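Local coordinates for kelch domain-containing protein (Colletotrichum graminicola M1.001, PDB 5C92) that probably oxidises alcohols at a mononuclear copper centre, as a secreted fungal relative of galactose oxidase, at residues V15-A20 against T421-N426; V164-M169 against N199-K204; W182-G187 against Y453-P458; G234-Y239 against H255-G260. All coordinates share one frame; numbering follows the deposited sequence.

All four contacts belong to the seven-bladed propeller of the galactose oxidase family and its E-set domain. Contact 1 joins strand 18-21 to the E-set segment that delivers His423 to copper, and its centre lies about 22 to 23 Å from the centres of the other three. Contact 2 packs a loop on the blade that contains strand 197-202, and contact 3 sets the end of strand 181-183 of that same blade, and the turn after it, on an E-set loop; both touch the N-acetylglucosamine on Asn186. Contact 4 pairs strands of the following blade. Trp184 joins the last two, its NE1 lying 2.8 Å from Gly260 O. Contact 3 also touches contact 1, where Asn426 O lies 3.7 Å from Trp182 CH2.

Contact 1. Residues V15-A20 against T421-N426; sequences VPVAVA and TTHTVN. With CU1 (copper (I) ion), chain D.
Two backbone hydrogen bonds tie Val19 to Thr421 as an antiparallel hydrogen-bonded pair: Val19 N gives to Thr421 O (3.0 Å) and Thr421 N to Val19 O (2.8 Å). Toward the copper, side-chain polar bonds take over from the backbone pairing. Thr422 OG1, turned anti to its own N (chi1 -170°), donates to Val17 O at 2.7 Å from well above the carbonyl plane. Thr422 OG1 in turn accepts from His423 ND1 (2.9 Å), and a water bridges Val17 O and His423 N. Apolar contacts flank these bonds. The CG2 methyls of Val19 and Thr421 lie side by side at 3.8 Å, Ala18 CB rests on Thr422 CB, and Val17 CG1 approaches His423 CE1 obliquely at 4.1 Å. The imidazole binds copper through NE2 (2.1 Å), with Tyr120 and His335 as further ligands, in a galactose oxidase-like centre where an E-set hairpin turn, type I' from Thr422 to Val425, brings a histidine to the propeller. Thr422 is therefore a second-shell residue: the chain of bonds from ND1 through Thr422 OG1 to Val17 O probably helps hold the ring's rotation, with NE2 directed at the metal.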
# COMPACT_ATOMS: atom_id res chain seq x y z
N VAL A 15 10.79 2.53 15.30
CA VAL A 15 11.20 2.26 13.92
C VAL A 15 9.95 2.09 13.07
O VAL A 15 9.10 1.29 13.42
CB VAL A 15 12.02 0.99 13.81
CG1 VAL A 15 12.49 0.81 12.35
CG2 VAL A 15 13.17 1.04 14.80
N PRO A 16 9.77 2.93 12.05
CA PRO A 16 8.50 2.92 11.29
C PRO A 16 8.45 1.75 10.30
O PRO A 16 8.49 1.95 9.08
CB PRO A 16 8.50 4.28 10.61
CG PRO A 16 9.93 4.54 10.39
CD PRO A 16 10.69 3.97 11.54
N VAL A 17 8.29 0.55 10.85
CA VAL A 17 8.16 -0.70 10.11
C VAL A 17 6.80 -0.88 9.42
O VAL A 17 6.70 -1.60 8.42
CB VAL A 17 8.48 -1.91 11.05
CG1 VAL A 17 8.34 -3.24 10.34
CG2 VAL A 17 9.92 -1.75 11.51
N ALA A 18 5.76 -0.31 10.02
CA ALA A 18 4.44 -0.24 9.41
C ALA A 18 4.01 1.20 9.52
O ALA A 18 4.33 1.89 10.51
CB ALA A 18 3.46 -1.12 10.14
N VAL A 19 3.30 1.64 8.51
CA VAL A 19 2.81 3.00 8.44
C VAL A 19 1.45 3.03 7.76
O VAL A 19 1.10 2.17 6.93
CB VAL A 19 3.76 3.95 7.69
CG1 VAL A 19 5.16 3.95 8.31
CG2 VAL A 19 3.82 3.67 6.17
N ALA A 20 0.65 4.02 8.13
CA ALA A 20 -0.71 4.21 7.57
C ALA A 20 -1.01 5.67 7.43
O ALA A 20 -0.65 6.48 8.32
CB ALA A 20 -1.72 3.57 8.48
N THR A 421 1.10 0.32 4.78
CA THR A 421 2.07 -0.65 4.28
C THR A 421 2.99 -1.13 5.36
O THR A 421 3.26 -0.41 6.36
CB THR A 421 2.89 -0.12 3.05
OG1 THR A 421 3.67 -1.17 2.47
CG2 THR A 421 3.82 0.96 3.44
N THR A 422 3.36 -2.40 5.21
CA THR A 422 4.43 -3.04 5.99
C THR A 422 4.93 -4.25 5.19
O THR A 422 4.15 -4.87 4.43
CB THR A 422 3.98 -3.39 7.44
OG1 THR A 422 5.10 -3.80 8.23
CG2 THR A 422 2.95 -4.51 7.48
N HIS A 423 6.24 -4.47 5.23
CA HIS A 423 6.86 -5.67 4.65
C HIS A 423 6.67 -5.77 3.15
O HIS A 423 6.58 -6.87 2.64
CB HIS A 423 6.30 -6.94 5.31
CG HIS A 423 6.80 -7.15 6.69
ND1 HIS A 423 6.33 -6.43 7.77
CD2 HIS A 423 7.79 -7.94 7.17
CE1 HIS A 423 6.97 -6.81 8.86
NE2 HIS A 423 7.88 -7.70 8.52
N THR A 424 6.61 -4.62 2.47
CA THR A 424 6.40 -4.47 1.06
C THR A 424 4.95 -4.61 0.62
O THR A 424 4.69 -4.48 -0.56
CB THR A 424 7.26 -5.40 0.12
OG1 THR A 424 6.79 -6.77 0.14
CG2 THR A 424 8.76 -5.29 0.46
N VAL A 425 4.04 -4.95 1.52
CA VAL A 425 2.66 -5.26 1.16
C VAL A 425 1.80 -4.01 1.34
O VAL A 425 1.80 -3.38 2.42
CB VAL A 425 2.16 -6.42 2.01
CG1 VAL A 425 0.68 -6.76 1.71
CG2 VAL A 425 3.03 -7.61 1.73
N ASN A 426 1.20 -3.57 0.24
CA ASN A 426 0.19 -2.52 0.30
C ASN A 426 -0.96 -2.82 -0.64
O ASN A 426 -0.96 -2.37 -1.76
CB ASN A 426 0.78 -1.13 0.06
CG ASN A 426 -0.23 -0.01 0.26
OD1 ASN A 426 -1.43 -0.24 0.30
ND2 ASN A 426 0.25 1.21 0.23
CU CU1 D . 9.42 -8.70 9.62
O HOH W 1 8.25 -2.79 6.40

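Contact 2. Residues V164-M169 against N199-K204; sequences VKPLVM and NWYDTK. With NAG (2-acetamido-2-deoxy-beta-D-glucopyranose), chain C.
In one four-stranded blade of the kelch-type propeller, strand 197-202 receives a loop that runs from strand 155-158 of the preceding blade toward strand 181-183. Pro166 and Leu167 of this loop, which has helical backbone angles through 164-167, settle on Asn199 and Tyr201, alternate residues whose side chains leave the same side of the strand. Tyr201 meets them with the end of its ring. Its OH comes between Pro166 CG and Leu167 CD2, 3.6 Å from each, and the leucine crosses the tyrosine at about a right angle. Tyr201 CG stands anti to the carbonyl carbon (chi1 -73°), a setting that carries the phenol out toward the loop, where its hydroxyl bonds to Pro163 O. A neighbouring polar contact is looser. The Asn199 amide lies against the proline, with OD1 3.5 Å from Pro166 CB, while ND2 makes a weak, bent bond to Pro166 O at 3.1 Å; Gln191 OE1 is the stronger partner of that nitrogen. Ile134 of the preceding blade touches both Leu167 and Tyr201, extending the apolar packing between blades. At the strand's far end the chain turns toward the glycan on Asn186. Asp202 OD1 accepts from Lys204 N in an Asx turn and from Lys204 NZ in a salt bridge, the two donors arriving from opposite faces of the carboxylate. The bent lysine chain thereby brings NZ to 3.0 Å from O5 of the N-acetylglucosamine, and Asp202 OD2 takes a hydrogen bond from its O6 at 2.8 Å.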
# COMPACT_ATOMS: atom_id res chain seq x y z
N VAL A 164 -4.53 -21.99 0.36
CA VAL A 164 -3.26 -21.30 0.13
C VAL A 164 -2.38 -22.02 -0.91
O VAL A 164 -1.65 -21.38 -1.68
CB VAL A 164 -2.52 -21.08 1.47
CG1 VAL A 164 -1.91 -22.36 2.01
CG2 VAL A 164 -1.44 -20.01 1.33
N LYS A 165 -2.53 -23.33 -1.01
CA LYS A 165 -1.64 -24.19 -1.79
C LYS A 165 -1.25 -23.60 -3.15
O LYS A 165 -0.10 -23.54 -3.49
CB LYS A 165 -2.24 -25.60 -1.98
CG LYS A 165 -1.24 -26.61 -2.48
CD LYS A 165 -1.57 -28.02 -2.01
CE LYS A 165 -2.50 -28.71 -2.99
NZ LYS A 165 -1.81 -28.98 -4.27
N PRO A 166 -2.21 -23.21 -3.96
CA PRO A 166 -1.75 -22.81 -5.29
C PRO A 166 -0.88 -21.54 -5.34
O PRO A 166 -0.24 -21.30 -6.36
CB PRO A 166 -3.04 -22.57 -6.06
CG PRO A 166 -4.07 -22.40 -5.04
CD PRO A 166 -3.67 -23.23 -3.87
N LEU A 167 -0.83 -20.75 -4.26
CA LEU A 167 0.03 -19.56 -4.28
C LEU A 167 1.43 -19.77 -3.69
O LEU A 167 2.32 -18.96 -3.92
CB LEU A 167 -0.68 -18.36 -3.61
CG LEU A 167 -0.87 -18.33 -2.12
CD1 LEU A 167 0.42 -18.09 -1.31
CD2 LEU A 167 -1.95 -17.28 -1.84
N VAL A 168 1.63 -20.89 -2.97
CA VAL A 168 2.86 -21.09 -2.26
C VAL A 168 4.03 -21.11 -3.21
O VAL A 168 3.95 -21.77 -4.23
CB VAL A 168 2.77 -22.40 -1.47
CG1 VAL A 168 4.07 -22.72 -0.81
CG2 VAL A 168 1.67 -22.29 -0.43
N MET A 169 5.12 -20.40 -2.91
CA MET A 169 6.28 -20.50 -3.78
C MET A 169 7.15 -21.77 -3.51
O MET A 169 7.01 -22.46 -2.50
CB MET A 169 7.22 -19.28 -3.73
CG MET A 169 6.79 -17.97 -3.13
SD MET A 169 7.88 -16.65 -3.71
CE MET A 169 9.50 -17.24 -3.32
N ASN A 199 -3.19 -16.60 -9.38
CA ASN A 199 -4.43 -17.32 -9.07
C ASN A 199 -5.54 -16.34 -8.71
O ASN A 199 -5.32 -15.30 -8.07
CB ASN A 199 -4.25 -18.32 -7.91
CG ASN A 199 -3.32 -19.48 -8.24
OD1 ASN A 199 -3.71 -20.49 -8.83
ND2 ASN A 199 -2.07 -19.34 -7.87
N TRP A 200 -6.74 -16.63 -9.20
CA TRP A 200 -7.94 -15.91 -8.82
C TRP A 200 -8.53 -16.58 -7.63
O TRP A 200 -8.55 -17.80 -7.53
CB TRP A 200 -8.97 -15.89 -9.93
CG TRP A 200 -8.62 -14.99 -11.05
CD1 TRP A 200 -8.22 -15.37 -12.28
CD2 TRP A 200 -8.82 -13.59 -11.10
NE1 TRP A 200 -8.09 -14.29 -13.07
CE2 TRP A 200 -8.44 -13.17 -12.36
CE3 TRP A 200 -9.23 -12.63 -10.16
CZ2 TRP A 200 -8.47 -11.83 -12.75
CZ3 TRP A 200 -9.31 -11.33 -10.54
CH2 TRP A 200 -8.89 -10.92 -11.81
N TYR A 201 -8.99 -15.76 -6.71
CA TYR A 201 -9.78 -16.25 -5.61
C TYR A 201 -11.14 -15.54 -5.64
O TYR A 201 -11.25 -14.37 -6.05
CB TYR A 201 -9.09 -15.99 -4.29
CG TYR A 201 -7.92 -16.84 -4.03
CD1 TYR A 201 -8.07 -18.07 -3.38
CD2 TYR A 201 -6.64 -16.44 -4.41
CE1 TYR A 201 -6.97 -18.88 -3.14
CE2 TYR A 201 -5.54 -17.27 -4.17
CZ TYR A 201 -5.70 -18.47 -3.51
OH TYR A 201 -4.59 -19.29 -3.22
N ASP A 202 -12.17 -16.28 -5.22
CA ASP A 202 -13.56 -15.75 -5.13
C ASP A 202 -13.93 -15.79 -3.66
O ASP A 202 -13.78 -16.84 -2.96
CB ASP A 202 -14.49 -16.58 -6.02
CG ASP A 202 -15.94 -16.15 -5.94
OD1 ASP A 202 -16.31 -15.25 -5.15
OD2 ASP A 202 -16.72 -16.75 -6.70
N THR A 203 -14.16 -14.61 -3.09
CA THR A 203 -14.35 -14.53 -1.64
C THR A 203 -15.79 -14.73 -1.21
O THR A 203 -16.01 -14.82 -0.01
CB THR A 203 -13.81 -13.22 -1.02
OG1 THR A 203 -14.47 -12.11 -1.65
CG2 THR A 203 -12.29 -13.14 -1.24
N LYS A 204 -16.72 -14.85 -2.17
CA LYS A 204 -18.14 -15.13 -1.89
C LYS A 204 -18.41 -16.59 -1.60
O LYS A 204 -17.68 -17.50 -2.02
CB LYS A 204 -19.00 -14.67 -3.05
CG LYS A 204 -18.83 -13.19 -3.33
CD LYS A 204 -19.83 -12.65 -4.33
CE LYS A 204 -19.83 -13.43 -5.64
NZ LYS A 204 -18.46 -13.63 -6.20
C1 NAG C . -20.25 -13.27 -9.26
C2 NAG C . -20.93 -13.42 -10.62
C3 NAG C . -21.80 -14.69 -10.62
C4 NAG C . -21.22 -15.89 -9.88
C5 NAG C . -20.44 -15.56 -8.62
C6 NAG C . -19.64 -16.78 -8.17
C7 NAG C . -21.56 -11.37 -11.89
C8 NAG C . -22.45 -10.15 -11.93
N2 NAG C . -21.71 -12.19 -10.84
O3 NAG C . -21.96 -15.13 -11.97
O4 NAG C . -22.25 -16.79 -9.47
O5 NAG C . -19.57 -14.47 -8.90
O6 NAG C . -19.54 -16.81 -6.75
O7 NAG C . -20.77 -11.58 -12.79

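Contact 3. Residues W182-G187 against Y453-P458; sequences WSWKNG and YGVAIP. With NAG (2-acetamido-2-deoxy-beta-D-glucopyranose), chain C.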
# COMPACT_ATOMS: atom_id res chain seq x y z
N TRP A 182 -4.90 -8.35 -5.02
CA TRP A 182 -5.57 -7.24 -5.66
C TRP A 182 -7.05 -7.54 -5.83
O TRP A 182 -7.46 -8.37 -6.65
CB TRP A 182 -4.93 -6.92 -7.00
CG TRP A 182 -3.61 -6.29 -6.84
CD1 TRP A 182 -2.39 -6.89 -6.98
CD2 TRP A 182 -3.37 -4.99 -6.34
NE1 TRP A 182 -1.39 -6.03 -6.63
CE2 TRP A 182 -1.95 -4.87 -6.18
CE3 TRP A 182 -4.19 -3.98 -5.87
CZ2 TRP A 182 -1.34 -3.71 -5.71
CZ3 TRP A 182 -3.57 -2.82 -5.30
CH2 TRP A 182 -2.15 -2.72 -5.23
N SER A 183 -7.85 -6.86 -5.04
CA SER A 183 -9.29 -6.99 -5.10
C SER A 183 -9.84 -6.56 -6.46
O SER A 183 -9.39 -5.58 -7.11
CB SER A 183 -9.90 -6.16 -3.96
OG SER A 183 -9.66 -6.82 -2.75
N TRP A 184 -10.80 -7.33 -6.95
CA TRP A 184 -11.36 -6.97 -8.24
C TRP A 184 -12.89 -7.26 -8.26
O TRP A 184 -13.54 -7.31 -7.18
CB TRP A 184 -10.54 -7.67 -9.33
CG TRP A 184 -10.73 -7.25 -10.76
CD1 TRP A 184 -11.07 -8.08 -11.82
CD2 TRP A 184 -10.48 -5.95 -11.35
NE1 TRP A 184 -11.04 -7.37 -13.00
CE2 TRP A 184 -10.74 -6.07 -12.75
CE3 TRP A 184 -10.10 -4.72 -10.84
CZ2 TRP A 184 -10.64 -5.00 -13.62
CZ3 TRP A 184 -10.01 -3.66 -11.71
CH2 TRP A 184 -10.26 -3.81 -13.09
N LYS A 185 -13.46 -7.39 -9.46
CA LYS A 185 -14.91 -7.36 -9.68
C LYS A 185 -15.59 -8.52 -8.96
O LYS A 185 -15.00 -9.59 -8.72
CB LYS A 185 -15.25 -7.39 -11.18
CG LYS A 185 -14.78 -6.20 -11.99
CD LYS A 185 -14.97 -6.38 -13.49
CE LYS A 185 -14.68 -5.07 -14.24
NZ LYS A 185 -14.18 -5.36 -15.61
N ASN A 186 -16.79 -8.25 -8.45
CA ASN A 186 -17.64 -9.30 -7.92
C ASN A 186 -16.97 -10.13 -6.82
O ASN A 186 -17.09 -11.35 -6.76
CB ASN A 186 -18.10 -10.18 -9.11
CG ASN A 186 -19.22 -11.15 -8.75
OD1 ASN A 186 -20.01 -10.91 -7.85
ND2 ASN A 186 -19.28 -12.25 -9.48
N GLY A 187 -16.29 -9.47 -5.88
CA GLY A 187 -15.69 -10.18 -4.73
C GLY A 187 -14.44 -11.03 -5.02
O GLY A 187 -14.02 -11.84 -4.19
N TYR A 453 -17.63 -1.69 -7.97
CA TYR A 453 -17.00 -1.65 -6.66
C TYR A 453 -15.71 -2.48 -6.64
O TYR A 453 -15.03 -2.56 -5.61
CB TYR A 453 -17.93 -2.23 -5.60
CG TYR A 453 -18.94 -1.24 -5.08
CD1 TYR A 453 -18.54 -0.05 -4.48
CD2 TYR A 453 -20.32 -1.48 -5.22
CE1 TYR A 453 -19.46 0.87 -3.99
CE2 TYR A 453 -21.26 -0.56 -4.72
CZ TYR A 453 -20.82 0.61 -4.12
OH TYR A 453 -21.72 1.55 -3.66
N GLY A 454 -15.49 -3.22 -7.73
CA GLY A 454 -14.28 -3.96 -7.92
C GLY A 454 -13.18 -3.06 -8.42
O GLY A 454 -12.02 -3.42 -8.40
N VAL A 455 -13.56 -1.94 -9.00
CA VAL A 455 -12.63 -0.93 -9.44
C VAL A 455 -12.45 0.06 -8.28
O VAL A 455 -11.35 0.19 -7.73
CB VAL A 455 -13.13 -0.26 -10.73
CG1 VAL A 455 -12.30 0.96 -11.10
CG2 VAL A 455 -13.13 -1.29 -11.89
N ALA A 456 -13.57 0.65 -7.84
CA ALA A 456 -13.61 1.59 -6.71
C ALA A 456 -13.93 0.81 -5.44
O ALA A 456 -15.09 0.63 -5.02
CB ALA A 456 -14.65 2.67 -6.95
N ILE A 457 -12.90 0.26 -4.87
CA ILE A 457 -13.10 -0.55 -3.69
C ILE A 457 -13.60 0.44 -2.64
O ILE A 457 -13.07 1.55 -2.57
CB ILE A 457 -11.78 -1.20 -3.28
CG1 ILE A 457 -11.37 -2.21 -4.37
CG2 ILE A 457 -11.86 -1.83 -1.90
CD1 ILE A 457 -12.04 -3.57 -4.35
N PRO A 458 -14.61 0.06 -1.85
CA PRO A 458 -15.19 0.94 -0.85
C PRO A 458 -14.11 1.51 0.08
O PRO A 458 -13.19 0.82 0.42
CB PRO A 458 -16.06 -0.01 -0.04
CG PRO A 458 -16.53 -0.98 -1.03
CD PRO A 458 -15.35 -1.21 -1.93
C1 NAG C . -20.25 -13.27 -9.26
C2 NAG C . -20.93 -13.42 -10.62
C3 NAG C . -21.80 -14.69 -10.62
C4 NAG C . -21.22 -15.89 -9.88
C5 NAG C . -20.44 -15.56 -8.62
C6 NAG C . -19.64 -16.78 -8.17
C7 NAG C . -21.56 -11.37 -11.89
C8 NAG C . -22.45 -10.15 -11.93
N2 NAG C . -21.71 -12.19 -10.84
O3 NAG C . -21.96 -15.13 -11.97
O4 NAG C . -22.25 -16.79 -9.47
O5 NAG C . -19.57 -14.47 -8.90
O6 NAG C . -19.54 -16.81 -6.75
O7 NAG C . -20.77 -11.58 -12.79
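Trp184 lays the benzene part of its indole alongside Val455, CZ3 meeting the CG2 methyl at 3.9 Å, the two side chains pointing the same way. The Gly454 carbonyl oxygen approaches the same ring obliquely, 3.4 Å from CE3. With CG anti to the backbone N (chi1 -167°), the indole swings back over the 453-458 loop although its CB leaves in the other direction. The CG of Lys185 lies over one face of the indole, displaced toward the rim, and NE1 reaches across to Gly260 O of the next blade. Backbone meets backbone at Gly454, whose CA is 3.9 Å from Lys185 CA; Gly454, without a side chain, lets the two backbones come this close. On the other flank Ile457 directs CD1 at Ser183 CB, a tight pair at 3.4 Å. The hydroxyl of Ser183 is engaged elsewhere, with Thr125 O, and Ser183 O accepts from Arg430. Across the two segments themselves, the contact is van der Waals packing. Beyond Lys185 the chain turns outward. Asn186 carries the N-linked N-acetylglucosamine, its ND2 bonded covalently to C1 of the sugar, and the Asn186 carbonyl oxygen accepts from Lys204 NZ. The contact thus sets the turn between strands 181-183 and 188-191 of a propeller blade against the E-set loop between strands 444-448 and 459-466, with strand 122-125 of the preceding blade beside Ser183 and Ile457.

Contact 4. Residues G234-Y239 against H255-G260; sequences GKIFTY and HILTLG
Lys235 and Thr258 lie side by side on one face of the strand pair, with NZ donating to Thr258 OG1 at 2.9 Å. The lysine reaches it by a bend at chi2 (-76°), which also brings CD against Ile256 CG2. Farther along this face, Ile256 CD1 meets the edge of the Phe237 ring at CD1, 4.2 Å away. On the other face Ile236 CD1 touches Leu259 CD1 (3.8 Å), and the Thr238 methyl packs on Leu257 CD1, the two side chains roughly perpendicular. Thr238 OG1 sits 3.2 Å from His255 CB, and a water in the plane of the imidazole bridges OG1 and His255 ND1. These are the two central strands of a four-stranded antiparallel propeller blade, between 225-230 and 267-270. Paired backbone bonds hold the register: Ile236 N to Leu257 O (2.9 Å) and Leu257 N to Ile236 O (2.8 Å), then a like pair between Thr238 and His255. Leu259 N adds a bond to Gly234 O, the glycine standing at positive phi just before the strand. Outside the pair, Tyr229 lies against Lys235, Phe237 and Ile256, while the ring of Phe237 stacks on Phe315 of the next blade.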
# COMPACT_ATOMS: atom_id res chain seq x y z
N GLY A 234 -7.65 -1.73 -15.38
CA GLY A 234 -7.18 -3.01 -14.83
C GLY A 234 -5.66 -3.24 -14.80
O GLY A 234 -5.19 -4.36 -14.80
N LYS A 235 -4.89 -2.17 -14.76
CA LYS A 235 -3.44 -2.28 -14.82
C LYS A 235 -2.77 -2.33 -13.47
O LYS A 235 -2.97 -1.44 -12.63
CB LYS A 235 -2.90 -1.08 -15.54
CG LYS A 235 -3.56 -0.87 -16.88
CD LYS A 235 -3.04 -1.85 -17.87
CE LYS A 235 -3.91 -1.80 -19.13
NZ LYS A 235 -3.15 -2.26 -20.30
N ILE A 236 -1.83 -3.27 -13.36
CA ILE A 236 -0.96 -3.44 -12.20
C ILE A 236 0.49 -3.51 -12.65
O ILE A 236 0.82 -4.20 -13.63
CB ILE A 236 -1.27 -4.74 -11.50
CG1 ILE A 236 -2.70 -4.72 -11.00
CG2 ILE A 236 -0.31 -4.96 -10.33
CD1 ILE A 236 -3.17 -6.07 -10.54
N PHE A 237 1.33 -2.69 -12.02
CA PHE A 237 2.77 -2.71 -12.28
C PHE A 237 3.42 -3.62 -11.22
O PHE A 237 3.00 -3.59 -10.02
CB PHE A 237 3.28 -1.29 -12.24
CG PHE A 237 4.76 -1.15 -12.13
CD1 PHE A 237 5.54 -1.14 -13.27
CD2 PHE A 237 5.37 -1.03 -10.89
CE1 PHE A 237 6.91 -0.96 -13.19
CE2 PHE A 237 6.74 -0.89 -10.81
CZ PHE A 237 7.50 -0.83 -11.96
N THR A 238 4.34 -4.48 -11.65
CA THR A 238 5.16 -5.37 -10.75
C THR A 238 6.65 -5.19 -10.98
O THR A 238 7.07 -4.81 -12.08
CB THR A 238 4.80 -6.82 -10.93
OG1 THR A 238 5.33 -7.28 -12.18
CG2 THR A 238 3.29 -6.98 -10.91
N TYR A 239 7.41 -5.19 -9.88
CA TYR A 239 8.86 -5.03 -9.93
C TYR A 239 9.61 -5.88 -8.90
O TYR A 239 9.29 -5.88 -7.67
CB TYR A 239 9.23 -3.59 -9.71
CG TYR A 239 10.63 -3.25 -10.06
CD1 TYR A 239 10.96 -2.85 -11.36
CD2 TYR A 239 11.66 -3.29 -9.11
CE1 TYR A 239 12.27 -2.55 -11.71
CE2 TYR A 239 12.97 -2.99 -9.47
CZ TYR A 239 13.29 -2.68 -10.79
OH TYR A 239 14.56 -2.32 -11.18
N HIS A 255 6.97 -5.80 -14.88
CA HIS A 255 5.84 -6.21 -15.72
C HIS A 255 4.63 -5.33 -15.56
O HIS A 255 4.43 -4.67 -14.51
CB HIS A 255 5.42 -7.64 -15.38
CG HIS A 255 6.42 -8.65 -15.77
ND1 HIS A 255 7.57 -8.88 -15.04
CD2 HIS A 255 6.57 -9.34 -16.94
CE1 HIS A 255 8.33 -9.75 -15.69
NE2 HIS A 255 7.73 -10.06 -16.83
N ILE A 256 3.76 -5.36 -16.56
CA ILE A 256 2.42 -4.80 -16.45
C ILE A 256 1.44 -5.91 -16.63
O ILE A 256 1.54 -6.64 -17.60
CB ILE A 256 2.16 -3.79 -17.58
CG1 ILE A 256 3.19 -2.65 -17.59
CG2 ILE A 256 0.70 -3.30 -17.55
CD1 ILE A 256 3.01 -1.58 -16.57
N LEU A 257 0.53 -6.09 -15.67
CA LEU A 257 -0.58 -7.01 -15.74
C LEU A 257 -1.87 -6.28 -16.08
O LEU A 257 -2.15 -5.17 -15.56
CB LEU A 257 -0.82 -7.74 -14.42
CG LEU A 257 0.39 -8.17 -13.64
CD1 LEU A 257 0.02 -8.92 -12.35
CD2 LEU A 257 1.37 -8.94 -14.49
N THR A 258 -2.70 -6.93 -16.89
CA THR A 258 -3.96 -6.33 -17.33
C THR A 258 -5.05 -7.33 -17.01
O THR A 258 -5.00 -8.47 -17.46
CB THR A 258 -4.02 -5.94 -18.83
OG1 THR A 258 -3.06 -4.95 -19.10
CG2 THR A 258 -5.39 -5.30 -19.18
N LEU A 259 -5.93 -6.94 -16.12
CA LEU A 259 -6.96 -7.81 -15.61
C LEU A 259 -8.17 -7.62 -16.53
O LEU A 259 -8.44 -6.52 -16.97
CB LEU A 259 -7.34 -7.42 -14.18
CG LEU A 259 -6.57 -8.04 -13.02
CD1 LEU A 259 -5.09 -7.84 -13.27
CD2 LEU A 259 -7.00 -7.37 -11.72
N GLY A 260 -8.87 -8.71 -16.84
CA GLY A 260 -10.20 -8.64 -17.48
C GLY A 260 -11.25 -9.11 -16.51
O GLY A 260 -11.54 -8.43 -15.52
O HOH W 2 8.13 -7.82 -12.36